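Local coordinates for uridine phosphorylase (Phytophthora capsici LT1534, PDB 6KD3), which probably catalyses the reversible phosphorolysis of uridine, yielding uracil and ribose 1-phosphate, at residues 150-156 against 267-271. Residues are numbered along the deposited sequence; the frame is centred on the assembly and turned at random.
Sequences PGTVVIT and VVCVT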
ATOM      1  N   PRO A 150     -11.747  16.349 -17.301  1.00 25.36           N
ATOM      2  CA  PRO A 150     -10.875  16.467 -16.125  1.00 24.08           C
ATOM      3  C   PRO A 150     -11.397  17.515 -15.170  1.00 24.04           C
ATOM      4  O   PRO A 150     -12.073  18.465 -15.570  1.00 26.53           O
ATOM      5  CB  PRO A 150      -9.515  16.871 -16.710  1.00 25.54           C
ATOM      6  CG  PRO A 150      -9.539  16.331 -18.102  1.00 29.45           C
ATOM      7  CD  PRO A 150     -10.986  16.478 -18.557  1.00 20.36           C
ATOM      8  N   GLY A 151     -11.104  17.305 -13.889  1.00 32.15           N
ATOM      9  CA  GLY A 151     -11.416  18.272 -12.856  1.00 26.77           C
ATOM     10  C   GLY A 151     -12.731  18.077 -12.134  1.00 25.61           C
ATOM     11  O   GLY A 151     -13.105  18.967 -11.362  1.00 22.69           O
ATOM     12  N   THR A 152     -13.430  16.937 -12.328  1.00 22.87           N
ATOM     13  CA  THR A 152     -14.742  16.699 -11.719  1.00 19.69           C
ATOM     14  C   THR A 152     -14.642  15.737 -10.536  1.00 21.77           C
ATOM     15  O   THR A 152     -14.021  14.675 -10.635  1.00 20.57           O
ATOM     16  CB  THR A 152     -15.731  16.144 -12.752  1.00 16.24           C
ATOM     17  OG1 THR A 152     -15.660  16.907 -13.962  1.00 22.51           O
ATOM     18  CG2 THR A 152     -17.130  16.235 -12.239  1.00 18.34           C
ATOM     19  N   VAL A 153     -15.295  16.099  -9.421  1.00 23.18           N
ATOM     20  CA  VAL A 153     -15.068  15.469  -8.115  1.00 16.25           C
ATOM     21  C   VAL A 153     -15.999  14.286  -7.837  1.00 15.92           C
ATOM     22  O   VAL A 153     -16.717  14.261  -6.832  1.00 14.16           O
ATOM     23  CB  VAL A 153     -15.199  16.539  -7.015  1.00 12.14           C
ATOM     24  CG1 VAL A 153     -14.699  16.020  -5.664  1.00 18.73           C
ATOM     25  CG2 VAL A 153     -14.507  17.879  -7.471  1.00 14.41           C
ATOM     26  N   VAL A 154     -15.965  13.272  -8.690  1.00 19.92           N
ATOM     27  CA  VAL A 154     -16.911  12.160  -8.588  1.00 18.10           C
ATOM     28  C   VAL A 154     -17.003  11.565  -7.182  1.00 19.41           C
ATOM     29  O   VAL A 154     -16.231  10.666  -6.837  1.00 27.87           O
ATOM     30  CB  VAL A 154     -16.533  11.054  -9.585  1.00 17.57           C
ATOM     31  CG1 VAL A 154     -17.436   9.824  -9.382  1.00 19.24           C
ATOM     32  CG2 VAL A 154     -16.613  11.580 -10.985  1.00 19.37           C
ATOM     33  N   ILE A 155     -17.946  12.031  -6.358  1.00 15.16           N
ATOM     34  CA  ILE A 155     -18.154  11.369  -5.073  1.00 18.70           C
ATOM     35  C   ILE A 155     -18.677   9.931  -5.305  1.00 20.97           C
ATOM     36  O   ILE A 155     -19.235   9.605  -6.362  1.00 22.62           O
ATOM     37  CB  ILE A 155     -19.096  12.196  -4.177  1.00 17.65           C
ATOM     38  CG1 ILE A 155     -18.540  13.599  -4.008  1.00 16.15           C
ATOM     39  CG2 ILE A 155     -19.224  11.596  -2.753  1.00 24.53           C
ATOM     40  CD1 ILE A 155     -19.623  14.676  -4.054  1.00 19.71           C
ATOM     41  N   THR A 156     -18.445   9.050  -4.329  1.00 20.81           N
ATOM     42  CA  THR A 156     -18.704   7.623  -4.506  1.00 20.99           C
ATOM     43  C   THR A 156     -20.085   7.264  -3.972  1.00 22.24           C
ATOM     44  O   THR A 156     -20.486   7.704  -2.886  1.00 23.98           O
ATOM     45  CB  THR A 156     -17.658   6.742  -3.791  1.00 19.54           C
ATOM     46  OG1 THR A 156     -16.315   7.156  -4.098  1.00 16.97           O
ATOM     47  CG2 THR A 156     -17.809   5.273  -4.200  1.00 14.06           C
ATOM     48  N   VAL A 267     -15.832   8.924  -0.156  1.00 20.10           N
ATOM     49  CA  VAL A 267     -14.647   9.117  -0.981  1.00 17.88           C
ATOM     50  C   VAL A 267     -14.820  10.379  -1.836  1.00 26.48           C
ATOM     51  O   VAL A 267     -15.867  10.565  -2.473  1.00 21.67           O
ATOM     52  CB  VAL A 267     -14.422   7.887  -1.868  1.00 17.14           C
ATOM     53  CG1 VAL A 267     -13.150   8.031  -2.715  1.00 24.61           C
ATOM     54  CG2 VAL A 267     -14.378   6.644  -0.998  1.00 31.18           C
ATOM     55  N   VAL A 268     -13.776  11.222  -1.880  1.00 20.99           N
ATOM     56  CA  VAL A 268     -13.814  12.529  -2.546  1.00 18.03           C
ATOM     57  C   VAL A 268     -12.596  12.647  -3.465  1.00 25.84           C
ATOM     58  O   VAL A 268     -11.506  13.004  -3.006  1.00 22.97           O
ATOM     59  CB  VAL A 268     -13.849  13.678  -1.540  1.00 18.26           C
ATOM     60  CG1 VAL A 268     -14.019  14.993  -2.253  1.00 21.19           C
ATOM     61  CG2 VAL A 268     -14.974  13.491  -0.554  1.00 24.41           C
ATOM     62  N   CYS A 269     -12.779  12.402  -4.774  1.00 22.27           N
ATOM     63  CA  CYS A 269     -11.643  12.064  -5.641  1.00 21.06           C
ATOM     64  C   CYS A 269     -11.737  12.770  -6.984  1.00 20.15           C
ATOM     65  O   CYS A 269     -12.363  12.257  -7.918  1.00 22.30           O
ATOM     66  CB  CYS A 269     -11.546  10.560  -5.843  1.00 19.67           C
ATOM     67  SG  CYS A 269     -10.699   9.777  -4.488  1.00 21.73           S
ATOM     68  N   VAL A 270     -11.065  13.917  -7.085  1.00 16.73           N
ATOM     69  CA  VAL A 270     -10.855  14.595  -8.352  1.00 15.79           C
ATOM     70  C   VAL A 270     -10.479  13.533  -9.382  1.00 20.48           C
ATOM     71  O   VAL A 270      -9.699  12.621  -9.079  1.00 28.29           O
ATOM     72  CB  VAL A 270      -9.787  15.695  -8.196  1.00 12.87           C
ATOM     73  CG1 VAL A 270      -8.452  15.104  -7.959  1.00 21.18           C
ATOM     74  CG2 VAL A 270      -9.765  16.611  -9.399  1.00 20.32           C
ATOM     75  N   THR A 271     -11.097  13.568 -10.571  1.00 19.90           N
ATOM     76  CA  THR A 271     -10.702  12.666 -11.654  1.00 17.94           C
ATOM     77  C   THR A 271      -9.716  13.383 -12.553  1.00 18.43           C
ATOM     78  O   THR A 271      -9.943  14.536 -12.935  1.00 16.88           O
ATOM     79  CB  THR A 271     -11.880  12.182 -12.495  1.00 21.67           C
ATOM     80  OG1 THR A 271     -12.730  13.293 -12.842  1.00 24.07           O
ATOM     81  CG2 THR A 271     -12.653  11.099 -11.756  1.00 19.37           C
TER
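The end-to-end directions of residues 150-156 and 267-271 differ by 161°, so the two run roughly antiparallel, with the closest CA-CA approach of 4.3 Å at Val153-Val270 and wider spacing on both sides of it, 5.6 Å at Thr156-Val267 and 5.7 Å at Thr152-Thr271. The hydrogen bonds cluster where Gly151 and Thr152 meet Thr271. Gly151 N donates to Thr271 O (3.2 Å, 172° at the hydrogen), while Thr152 O accepts from both Thr271 N (3.1 Å, 149°) and Thr271 OG1 (2.9 Å). The same carbonyl also receives a weak bond from Val154 N (3.1 Å), which closes an inverse gamma turn centred on Val153 (phi/psi -91/59). The phi/psi of 94/10 at position 151 calls for glycine, because a CB there would be jammed against the carbonyl oxygen of Pro150.

Around Ile155, Thr156 and Val267 no conventional hydrogen bond crosses. There Ile155 CA approaches Val267 O at 3.6 Å with 149° at the hydrogen, a CA-H...O contact, and Thr156 OG1 packs tightly on Val267 CB at 3.0 Å. Apolar contact is led by Val153 CG1 on Val268 CG1 (3.6 Å), and Val154 CG2 meets the methyl Thr271 CG2 at 4.1 Å.

Surrounding elements place this buried interface: Val268 pairs through its backbone with Arg139, whereas Val153 and Ile155 make backbone bonds to Pro201, Ala203 and Gly205, and Ile155 packs on helix 184-194. Residues 150-156 thus bridge strand 265-269, which lies parallel to strand 136-141, and the chain leading into strand 206-209, joining two parts of the alpha/beta core characteristic of the phosphorylase superfamily.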